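Local coordinates for putative capsular polysaccharide biosynthesis protein (Streptococcus pneumoniae serotype 4, PDB 6EWQ), which is probably a pyridoxal phosphate-dependent aminotransferase of the DegT/DnrJ/EryC1 family, with a likely role in making sugars for the bacterial capsule, at residues P86-T91 against Y351-L356; T129-P134 against V172-S177; A66-I71 against F196-F201. All coordinates share one frame; numbering follows the deposited sequence.

Contact 1: P86-T91 against Y351-L356; sequences PAMTYT and YKPLPL. With PLP (pyridoxal-5'-phosphate), chain E.
Ala87 and Leu354 share the one hydrogen bond that crosses this contact. It joins two loops of the fold type I aminotransferase architecture: 86-91 follows strand 82-86 of the central sheet, and 351-356 leads into helix 358-361. Leu354 N donates to Ala87 O at 2.8 Å, with the donor close to the C=O axis. Pro353 CA makes a further CA-H...O contact with the same carbonyl.

Side-chain packing comes next. Leu354 CD1 meets Thr89 CG2 at 3.7 Å. Leu354 CD2 lies 3.4 Å from Thr89 O and reaches Thr91 CA. The hydroxyl of Thr89 turns to Ser93 instead. Met88 is bent twice, at chi2 (49°) and chi3 (53°). This brings Met88 CE to 3.2 Å from Tyr351 O and against Pro353 CG. Met88 SD sits at the edge of the Tyr351 ring, near its plane.

The aromatic part faces the cofactor. The Tyr351 ring lays one face over the backbone of Thr89 and Tyr90, with Tyr90 N 3.7 Å above the ring plane and toward the rim. The Tyr90 and Tyr351 rings meet obliquely, their planes at 32°. His238 of the second subunit packs edge-to-face with Tyr90. Tyr351 is a pyridoxal phosphate-binding residue, and its OH is 3.4 Å from PLP O3. Tyr90 CD2 is 3.7 Å from PLP C4.

Contact 2: T129-P134 against V172-S177; sequences TKVIIP and VIVSDS. With PLP (pyridoxal-5'-phosphate), chain E.
Lys130 to Pro134 and Val172 to Asp176 are held together by four backbone hydrogen bonds. Val172 N donates to Lys130 O at 3.1 Å. Val172 O accepts a bond from Ile132 N at 3.0 Å. Ile132 O then takes one from Val174 N at 2.8 Å; at the hydrogen it is the straightest of the four (174°). The last bond runs from Asp176 N to Pro134 O at 3.0 Å. Both backbone polar atoms of Ile132 are thus used here, while Val131 and Ile133 bond to Ile84 of strand 82-86. On the far edge of strand 172-176, the backbones of Ile173 and Ser175 bond to Phe196. Ile173 N also bonds to Asp195 OD2.

Strands 129-132 and 172-176 are parallel neighbours inside the mixed seven-stranded sheet of the fold type I aminotransferases. Val131 and Val172 point to one face of it, Ile132 and Ile173 to the other. Val131 CG1 touches Val174 CG2 at 3.7 Å. Pro134 CD rests on Ile173 CG2.

Lys130 NZ bonds to Gln165, and Ser175 OG to Glu136. With chi1 at -174°, the Asp176 carboxylate extends to the cofactor ring. Its OD1 accepts a bond from Ala178 N. Its OD2 is hydrogen-bonded to Ser93 OG. Asp176 OD2 lies 2.9 Å and OD1 3.1 Å from PLP N1, consistent with the aspartate that faces the pyridine nitrogen in fold type I enzymes.

Contact 3: A66-I71 against F196-F201; sequences AALELI and FTSFSF. With PLP (pyridoxal-5'-phosphate), chain E.
Ile71 and Phe196 make the main side-chain contact between helix 64-75 and strand 196-200. Ile71 CG2 stands over one face of the Phe196 ring as a CH-pi contact, 4.1 Å from the ring centroid and 29° off the normal. The nearest ring atom is Phe196 CG, 3.6 Å from Ile71 CG2. The delta methyl of Ile71 takes a different course: Ile71 CD1 lies 3.7 Å from Phe196 CB and continues toward Thr197 O. The Ile71 and Phe196 side chains run alongside, pointing opposite ways.

Further toward the cofactor the gap narrows around Ser198. Ala67 CB meets Ser198 CB at 3.8 Å. Such small groups suit the close approach of the backbones here, with Leu68 CA and Ser198 CA 5.6 Å apart. Ser198 OG stands between the backbone N and the carbonyl carbon (chi1 65°), which turns Ser198 OG to the helix, 3.5 Å from Leu68 CD1.

A second shell packs round the pair. Val174 of neighbouring strand 172-176 touches Leu68 and Ile71, and Val172 touches Phe196. Phe232 of helix 225-236 packs on Ile71, and Met228 of the same helix on Phe196. Ala215 of strand 213-217 touches Ala67. Segment 66-71 of the helix runs nearly antiparallel (161°) along strand 196-200 of the central sheet.

Both elements also run to the cofactor. Ala64 N and Thr65 OG1, at the start of the helix, bond to pyridoxal phosphate. Ser200, at the end of the strand, is a binding residue too, although its OG is modelled too close to the phosphate for details to be trusted. No hydrogen bond crosses between 66-71 and 196-201, so van der Waals packing joins them here, while the ends near the cofactor carry its binding residues.

In the fold
Along the chain the segments come in the order 66-71, 86-91, 129-134, 172-177, 196-201 and 351-356. Contact 2 is nested inside the loops closed by contacts 1 and 3, whose segments alternate along the chain. Contacts 2 and 3 are close, their centres about 11 Å apart. They share the central sheet, where strands 172-176 and 196-200 are neighbours. Contact 1 lies about 16 Å from contact 2, centre to centre, and touches it through Pro86 CD and Ile133 O. Contacts 1 and 3 are about 18 Å apart between centres and do not touch. All three reach the same pyridoxal phosphate, so distant parts of the sequence build one cofactor site.

Contact 1: P86-T91 against Y351-L356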
loop_
_atom_site.group_PDB
_atom_site.type_symbol
_atom_site.label_atom_id
_atom_site.label_comp_id
_atom_site.label_asym_id
_atom_site.label_seq_id
_atom_site.Cartn_x
_atom_site.Cartn_y
_atom_site.Cartn_z
ATOM N N PRO A 86 8.910 -22.138 1.727
ATOM C CA PRO A 86 9.976 -22.726 2.504
ATOM C C PRO A 86 9.914 -22.181 3.910
ATOM O O PRO A 86 9.534 -21.022 4.092
ATOM C CB PRO A 86 11.259 -22.238 1.788
ATOM C CG PRO A 86 10.805 -21.618 0.491
ATOM C CD PRO A 86 9.420 -21.125 0.785
ATOM N N ALA A 87 10.395 -22.978 4.859
ATOM C CA ALA A 87 10.624 -22.539 6.251
ATOM C C ALA A 87 11.713 -21.441 6.408
ATOM O O ALA A 87 11.680 -20.668 7.362
ATOM C CB ALA A 87 11.011 -23.760 7.101
ATOM N N MET A 88 12.670 -21.415 5.478
ATOM C CA MET A 88 13.786 -20.411 5.428
ATOM C C MET A 88 13.449 -19.288 4.435
ATOM O O MET A 88 13.768 -19.385 3.249
ATOM C CB MET A 88 15.067 -21.107 4.957
ATOM C CG MET A 88 16.275 -20.216 4.687
ATOM S SD MET A 88 16.603 -19.057 6.024
ATOM C CE MET A 88 16.680 -20.198 7.401
ATOM N N THR A 89 12.718 -18.283 4.892
ATOM C CA THR A 89 12.362 -17.202 3.990
ATOM C C THR A 89 11.970 -15.987 4.818
ATOM O O THR A 89 11.929 -16.081 6.036
ATOM C CB THR A 89 11.250 -17.591 3.009
ATOM O OG1 THR A 89 11.003 -16.531 2.076
ATOM C CG2 THR A 89 9.965 -17.902 3.738
ATOM N N TYR A 90 11.727 -14.871 4.142
ATOM C CA TYR A 90 11.270 -13.645 4.803
ATOM C C TYR A 90 9.785 -13.783 5.064
ATOM O O TYR A 90 9.077 -14.453 4.292
ATOM C CB TYR A 90 11.526 -12.414 3.932
ATOM C CG TYR A 90 11.241 -11.086 4.595
ATOM C CD1 TYR A 90 11.812 -10.750 5.807
ATOM C CD2 TYR A 90 10.402 -10.155 3.977
ATOM C CE1 TYR A 90 11.531 -9.541 6.419
ATOM C CE2 TYR A 90 10.127 -8.935 4.562
ATOM C CZ TYR A 90 10.701 -8.633 5.787
ATOM O OH TYR A 90 10.439 -7.405 6.371
ATOM N N THR A 91 9.359 -13.194 6.200
ATOM C CA THR A 91 7.954 -13.205 6.613
ATOM C C THR A 91 6.970 -12.801 5.525
ATOM O O THR A 91 5.929 -13.424 5.398
ATOM C CB THR A 91 7.703 -12.358 7.872
ATOM O OG1 THR A 91 6.381 -12.643 8.363
ATOM C CG2 THR A 91 7.931 -10.849 7.644
ATOM N N TYR A 351 18.014 -16.078 7.272
ATOM C CA TYR A 351 16.971 -15.498 8.085
ATOM C C TYR A 351 16.721 -16.372 9.276
ATOM O O TYR A 351 16.926 -17.552 9.199
ATOM C CB TYR A 351 15.661 -15.494 7.313
ATOM C CG TYR A 351 15.536 -14.510 6.173
ATOM C CD1 TYR A 351 15.349 -13.139 6.403
ATOM C CD2 TYR A 351 15.550 -14.967 4.847
ATOM C CE1 TYR A 351 15.182 -12.271 5.326
ATOM C CE2 TYR A 351 15.385 -14.101 3.773
ATOM C CZ TYR A 351 15.221 -12.781 4.001
ATOM O OH TYR A 351 15.098 -11.982 2.899
ATOM N N LYS A 352 16.114 -15.824 10.326
ATOM C CA LYS A 352 15.381 -16.655 11.262
ATOM C C LYS A 352 14.386 -17.501 10.494
ATOM O O LYS A 352 13.545 -16.962 9.774
ATOM C CB LYS A 352 14.567 -15.827 12.267
ATOM C CG LYS A 352 15.384 -15.198 13.378
ATOM C CD LYS A 352 14.499 -14.876 14.594
ATOM C CE LYS A 352 15.287 -14.109 15.632
ATOM N NZ LYS A 352 14.388 -13.576 16.690
ATOM N N PRO A 353 14.406 -18.837 10.700
ATOM C CA PRO A 353 13.352 -19.620 10.059
ATOM C C PRO A 353 12.002 -19.150 10.544
ATOM O O PRO A 353 11.861 -18.811 11.725
ATOM C CB PRO A 353 13.641 -21.063 10.530
ATOM C CG PRO A 353 15.043 -21.040 10.989
ATOM C CD PRO A 353 15.255 -19.680 11.547
ATOM N N LEU A 354 11.011 -19.179 9.677
ATOM C CA LEU A 354 9.690 -18.650 10.038
ATOM C C LEU A 354 9.201 -19.194 11.392
ATOM O O LEU A 354 8.688 -18.424 12.175
ATOM C CB LEU A 354 8.650 -18.877 8.951
ATOM C CG LEU A 354 8.898 -18.196 7.611
ATOM C CD1 LEU A 354 7.783 -18.527 6.631
ATOM C CD2 LEU A 354 9.019 -16.700 7.734
ATOM N N PRO A 355 9.418 -20.495 11.684
ATOM C CA PRO A 355 8.877 -21.002 12.942
ATOM C C PRO A 355 9.495 -20.430 14.194
ATOM O O PRO A 355 8.937 -20.660 15.268
ATOM C CB PRO A 355 9.116 -22.511 12.840
ATOM C CG PRO A 355 8.991 -22.756 11.379
ATOM C CD PRO A 355 9.741 -21.610 10.778
ATOM N N LEU A 356 10.626 -19.743 14.090
ATOM C CA LEU A 356 11.125 -19.029 15.241
ATOM C C LEU A 356 10.357 -17.784 15.574
ATOM O O LEU A 356 10.502 -17.280 16.683
ATOM C CB LEU A 356 12.612 -18.667 15.104
ATOM C CG LEU A 356 13.612 -19.807 15.245
ATOM C CD1 LEU A 356 15.008 -19.190 15.257
ATOM C CD2 LEU A 356 13.378 -20.658 16.503
HETATM N N1 PLP E . 10.401 -11.271 0.065
HETATM C C2 PLP E . 11.719 -11.119 0.408
HETATM C C2A PLP E . 12.599 -12.322 0.374
HETATM C C3 PLP E . 12.250 -9.782 0.796
HETATM O O3 PLP E . 13.525 -9.557 1.145
HETATM C C4 PLP E . 11.408 -8.602 0.809
HETATM C C4A PLP E . 12.025 -7.218 1.213
HETATM C C5 PLP E . 9.969 -8.902 0.418
HETATM C C6 PLP E . 9.562 -10.207 0.065
HETATM C C5A PLP E . 8.913 -7.828 0.370
HETATM O O4P PLP E . 9.490 -6.637 -0.109
HETATM P P PLP E . 8.684 -5.262 -0.037
HETATM O O1P PLP E . 9.214 -4.658 1.243
HETATM O O2P PLP E . 7.267 -5.719 0.101
HETATM O O3P PLP E . 9.085 -4.664 -1.398
#

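Contact 2: T129-P134 against V172-S177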
loop_
_atom_site.group_PDB
_atom_site.type_symbol
_atom_site.label_atom_id
_atom_site.label_comp_id
_atom_site.label_asym_id
_atom_site.label_seq_id
_atom_site.Cartn_x
_atom_site.Cartn_y
_atom_site.Cartn_z
ATOM N N THR A 129 -3.422 -28.039 -2.267
ATOM C CA THR A 129 -2.269 -27.253 -2.705
ATOM C C THR A 129 -2.543 -26.491 -4.010
ATOM O O THR A 129 -2.777 -27.095 -5.065
ATOM C CB THR A 129 -1.023 -28.152 -2.880
ATOM O OG1 THR A 129 -0.814 -28.924 -1.689
ATOM C CG2 THR A 129 0.225 -27.319 -3.151
ATOM N N LYS A 130 -2.532 -25.166 -3.932
ATOM C CA LYS A 130 -2.766 -24.327 -5.101
ATOM C C LYS A 130 -1.533 -23.625 -5.656
ATOM O O LYS A 130 -1.482 -23.372 -6.848
ATOM C CB LYS A 130 -3.834 -23.270 -4.798
ATOM C CG LYS A 130 -5.236 -23.795 -4.506
ATOM C CD LYS A 130 -5.701 -24.913 -5.430
ATOM C CE LYS A 130 -7.086 -25.437 -5.035
ATOM N NZ LYS A 130 -8.138 -24.529 -5.494
ATOM N N VAL A 131 -0.571 -23.292 -4.792
ATOM C CA VAL A 131 0.583 -22.470 -5.162
ATOM C C VAL A 131 1.820 -22.944 -4.360
ATOM O O VAL A 131 1.696 -23.353 -3.187
ATOM C CB VAL A 131 0.299 -20.974 -4.882
ATOM C CG1 VAL A 131 1.557 -20.128 -4.981
ATOM C CG2 VAL A 131 -0.760 -20.421 -5.815
ATOM N N ILE A 132 2.985 -22.897 -5.015
ATOM C CA ILE A 132 4.296 -22.966 -4.343
ATOM C C ILE A 132 4.997 -21.625 -4.552
ATOM O O ILE A 132 5.076 -21.103 -5.685
ATOM C CB ILE A 132 5.163 -24.100 -4.941
ATOM C CG1 ILE A 132 4.454 -25.446 -4.771
ATOM C CG2 ILE A 132 6.543 -24.181 -4.285
ATOM C CD1 ILE A 132 4.905 -26.467 -5.771
ATOM N N ILE A 133 5.495 -21.059 -3.451
ATOM C CA ILE A 133 6.258 -19.807 -3.469
ATOM C C ILE A 133 7.694 -20.081 -3.072
ATOM O O ILE A 133 8.054 -19.936 -1.917
ATOM C CB ILE A 133 5.635 -18.748 -2.543
ATOM C CG1 ILE A 133 4.125 -18.637 -2.831
ATOM C CG2 ILE A 133 6.374 -17.399 -2.695
ATOM C CD1 ILE A 133 3.432 -17.507 -2.115
ATOM N N PRO A 134 8.547 -20.449 -4.046
ATOM C CA PRO A 134 9.974 -20.495 -3.730
ATOM C C PRO A 134 10.565 -19.085 -3.629
ATOM O O PRO A 134 10.004 -18.168 -4.208
ATOM C CB PRO A 134 10.564 -21.197 -4.931
ATOM C CG PRO A 134 9.629 -20.900 -6.058
ATOM C CD PRO A 134 8.269 -20.707 -5.469
ATOM N N VAL A 172 0.227 -23.729 -9.353
ATOM C CA VAL A 172 0.918 -22.562 -9.913
ATOM C C VAL A 172 2.201 -22.303 -9.086
ATOM O O VAL A 172 2.169 -22.269 -7.865
ATOM C CB VAL A 172 -0.040 -21.336 -9.950
ATOM C CG1 VAL A 172 0.675 -20.084 -10.417
ATOM C CG2 VAL A 172 -1.196 -21.612 -10.888
ATOM N N ILE A 173 3.327 -22.106 -9.759
ATOM C CA ILE A 173 4.586 -21.707 -9.092
ATOM C C ILE A 173 4.768 -20.180 -9.191
ATOM O O ILE A 173 4.782 -19.625 -10.297
ATOM C CB ILE A 173 5.795 -22.417 -9.705
ATOM C CG1 ILE A 173 5.668 -23.938 -9.546
ATOM C CG2 ILE A 173 7.091 -21.918 -9.071
ATOM C CD1 ILE A 173 6.702 -24.744 -10.321
ATOM N N VAL A 174 4.864 -19.514 -8.037
ATOM C CA VAL A 174 4.948 -18.029 -7.940
ATOM C C VAL A 174 6.249 -17.648 -7.279
ATOM O O VAL A 174 6.432 -17.868 -6.087
ATOM C CB VAL A 174 3.794 -17.407 -7.135
ATOM C CG1 VAL A 174 3.933 -15.891 -7.096
ATOM C CG2 VAL A 174 2.430 -17.808 -7.730
ATOM N N SER A 175 7.168 -17.122 -8.055
ATOM C CA SER A 175 8.474 -16.799 -7.544
ATOM C C SER A 175 8.460 -15.496 -6.675
ATOM O O SER A 175 8.139 -14.397 -7.158
ATOM C CB SER A 175 9.475 -16.647 -8.693
ATOM O OG SER A 175 10.715 -16.064 -8.255
ATOM N N ASP A 176 8.878 -15.633 -5.423
ATOM C CA ASP A 176 9.351 -14.489 -4.649
ATOM C C ASP A 176 10.786 -14.105 -5.103
ATOM O O ASP A 176 11.797 -14.599 -4.570
ATOM C CB ASP A 176 9.317 -14.824 -3.158
ATOM C CG ASP A 176 9.666 -13.625 -2.262
ATOM O OD1 ASP A 176 10.101 -12.561 -2.765
ATOM O OD2 ASP A 176 9.530 -13.760 -1.021
ATOM N N SER A 177 10.862 -13.229 -6.093
ATOM C CA SER A 177 12.149 -12.704 -6.576
ATOM C C SER A 177 12.401 -11.254 -6.020
ATOM O O SER A 177 12.925 -10.399 -6.738
ATOM C CB SER A 177 12.192 -12.705 -8.118
ATOM O OG SER A 177 12.031 -14.019 -8.637
HETATM N N1 PLP E . 10.401 -11.271 0.065
HETATM C C2 PLP E . 11.719 -11.119 0.408
HETATM C C2A PLP E . 12.599 -12.322 0.374
HETATM C C3 PLP E . 12.250 -9.782 0.796
HETATM O O3 PLP E . 13.525 -9.557 1.145
HETATM C C4 PLP E . 11.408 -8.602 0.809
HETATM C C4A PLP E . 12.025 -7.218 1.213
HETATM C C5 PLP E . 9.969 -8.902 0.418
HETATM C C6 PLP E . 9.562 -10.207 0.065
HETATM C C5A PLP E . 8.913 -7.828 0.370
HETATM O O4P PLP E . 9.490 -6.637 -0.109
HETATM P P PLP E . 8.684 -5.262 -0.037
HETATM O O1P PLP E . 9.214 -4.658 1.243
HETATM O O2P PLP E . 7.267 -5.719 0.101
HETATM O O3P PLP E . 9.085 -4.664 -1.398
#

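Contact 3: A66-I71 against F196-F201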
loop_
_atom_site.group_PDB
_atom_site.type_symbol
_atom_site.label_atom_id
_atom_site.label_comp_id
_atom_site.label_asym_id
_atom_site.label_seq_id
_atom_site.Cartn_x
_atom_site.Cartn_y
_atom_site.Cartn_z
ATOM N N ALA A 66 2.600 -6.340 -1.737
ATOM C CA ALA A 66 1.409 -6.102 -2.524
ATOM C C ALA A 66 1.297 -6.981 -3.750
ATOM O O ALA A 66 0.235 -7.541 -4.019
ATOM C CB ALA A 66 1.304 -4.646 -2.935
ATOM N N ALA A 67 2.394 -7.137 -4.499
ATOM C CA ALA A 67 2.391 -7.937 -5.732
ATOM C C ALA A 67 2.095 -9.407 -5.519
ATOM O O ALA A 67 1.232 -9.955 -6.174
ATOM C CB ALA A 67 3.707 -7.808 -6.451
ATOM N N LEU A 68 2.821 -9.985 -4.572
ATOM C CA LEU A 68 2.670 -11.355 -4.183
ATOM C C LEU A 68 1.224 -11.622 -3.722
ATOM O O LEU A 68 0.578 -12.562 -4.194
ATOM C CB LEU A 68 3.671 -11.679 -3.080
ATOM C CG LEU A 68 4.156 -13.101 -2.888
ATOM C CD1 LEU A 68 4.688 -13.745 -4.171
ATOM C CD2 LEU A 68 5.230 -13.103 -1.835
ATOM N N GLU A 69 0.695 -10.777 -2.857
ATOM C CA GLU A 69 -0.706 -10.919 -2.440
ATOM C C GLU A 69 -1.711 -10.794 -3.584
ATOM O O GLU A 69 -2.701 -11.555 -3.626
ATOM C CB GLU A 69 -1.081 -9.880 -1.423
ATOM C CG GLU A 69 -2.368 -10.221 -0.742
ATOM C CD GLU A 69 -2.621 -9.413 0.492
ATOM O OE1 GLU A 69 -1.677 -8.984 1.196
ATOM O OE2 GLU A 69 -3.815 -9.184 0.756
ATOM N N LEU A 70 -1.482 -9.840 -4.496
ATOM C CA LEU A 70 -2.396 -9.712 -5.620
ATOM C C LEU A 70 -2.348 -10.927 -6.552
ATOM O O LEU A 70 -3.372 -11.275 -7.127
ATOM C CB LEU A 70 -2.189 -8.410 -6.401
ATOM C CG LEU A 70 -2.578 -7.087 -5.692
ATOM C CD1 LEU A 70 -2.606 -5.974 -6.705
ATOM C CD2 LEU A 70 -3.943 -7.178 -5.020
ATOM N N ILE A 71 -1.183 -11.563 -6.683
ATOM C CA ILE A 71 -1.075 -12.770 -7.500
ATOM C C ILE A 71 -1.986 -13.816 -6.914
ATOM O O ILE A 71 -2.838 -14.382 -7.609
ATOM C CB ILE A 71 0.361 -13.287 -7.635
ATOM C CG1 ILE A 71 1.201 -12.335 -8.508
ATOM C CG2 ILE A 71 0.341 -14.681 -8.245
ATOM C CD1 ILE A 71 2.702 -12.523 -8.380
ATOM N N PHE A 196 4.137 -17.053 -12.003
ATOM C CA PHE A 196 4.130 -15.613 -11.671
ATOM C C PHE A 196 5.382 -15.250 -10.915
ATOM O O PHE A 196 5.984 -16.074 -10.254
ATOM C CB PHE A 196 2.932 -15.220 -10.848
ATOM C CG PHE A 196 1.658 -15.428 -11.544
ATOM C CD1 PHE A 196 1.127 -16.714 -11.692
ATOM C CD2 PHE A 196 0.987 -14.367 -12.118
ATOM C CE1 PHE A 196 -0.063 -16.907 -12.369
ATOM C CE2 PHE A 196 -0.224 -14.563 -12.768
ATOM C CZ PHE A 196 -0.757 -15.841 -12.877
ATOM N N THR A 197 5.761 -13.987 -10.983
ATOM C CA THR A 197 6.925 -13.525 -10.198
ATOM C C THR A 197 6.631 -12.170 -9.639
ATOM O O THR A 197 6.117 -11.345 -10.376
ATOM C CB THR A 197 8.184 -13.500 -11.068
ATOM O OG1 THR A 197 8.466 -14.845 -11.532
ATOM C CG2 THR A 197 9.439 -12.964 -10.270
ATOM N N SER A 198 6.937 -11.968 -8.342
ATOM C CA SER A 198 6.933 -10.639 -7.715
ATOM C C SER A 198 8.354 -10.141 -7.450
ATOM O O SER A 198 9.198 -10.901 -7.001
ATOM C CB SER A 198 6.226 -10.641 -6.379
ATOM O OG SER A 198 6.928 -11.444 -5.494
ATOM N N PHE A 199 8.587 -8.858 -7.695
ATOM C CA PHE A 199 9.882 -8.216 -7.426
ATOM C C PHE A 199 9.743 -7.072 -6.414
ATOM O O PHE A 199 8.688 -6.466 -6.303
ATOM C CB PHE A 199 10.448 -7.590 -8.707
ATOM C CG PHE A 199 10.804 -8.561 -9.775
ATOM C CD1 PHE A 199 12.001 -9.273 -9.709
ATOM C CD2 PHE A 199 9.954 -8.771 -10.846
ATOM C CE1 PHE A 199 12.356 -10.181 -10.719
ATOM C CE2 PHE A 199 10.309 -9.677 -11.876
ATOM C CZ PHE A 199 11.501 -10.392 -11.793
ATOM N N SER A 200 10.825 -6.755 -5.692
ATOM C CA SER A 200 10.821 -5.677 -4.688
ATOM C C SER A 200 11.790 -4.601 -5.085
ATOM O O SER A 200 12.926 -4.893 -5.466
ATOM C CB SER A 200 11.192 -6.211 -3.292
ATOM O OG SER A 200 11.055 -5.214 -2.324
ATOM N N PHE A 201 11.336 -3.368 -4.969
ATOM C CA PHE A 201 12.160 -2.187 -5.243
ATOM C C PHE A 201 12.290 -1.376 -3.965
ATOM O O PHE A 201 12.401 -0.133 -3.971
ATOM C CB PHE A 201 11.518 -1.344 -6.344
ATOM C CG PHE A 201 11.035 -2.125 -7.544
ATOM C CD1 PHE A 201 11.740 -3.205 -8.051
ATOM C CD2 PHE A 201 9.869 -1.709 -8.236
ATOM C CE1 PHE A 201 11.266 -3.877 -9.177
ATOM C CE2 PHE A 201 9.405 -2.364 -9.372
ATOM C CZ PHE A 201 10.096 -3.455 -9.832
HETATM N N1 PLP E . 10.401 -11.271 0.065
HETATM C C2 PLP E . 11.719 -11.119 0.408
HETATM C C2A PLP E . 12.599 -12.322 0.374
HETATM C C3 PLP E . 12.250 -9.782 0.796
HETATM O O3 PLP E . 13.525 -9.557 1.145
HETATM C C4 PLP E . 11.408 -8.602 0.809
HETATM C C4A PLP E . 12.025 -7.218 1.213
HETATM C C5 PLP E . 9.969 -8.902 0.418
HETATM C C6 PLP E . 9.562 -10.207 0.065
HETATM C C5A PLP E . 8.913 -7.828 0.370
HETATM O O4P PLP E . 9.490 -6.637 -0.109
HETATM P P PLP E . 8.684 -5.262 -0.037
HETATM O O1P PLP E . 9.214 -4.658 1.243
HETATM O O2P PLP E . 7.267 -5.719 0.101
HETATM O O3P PLP E . 9.085 -4.664 -1.398
#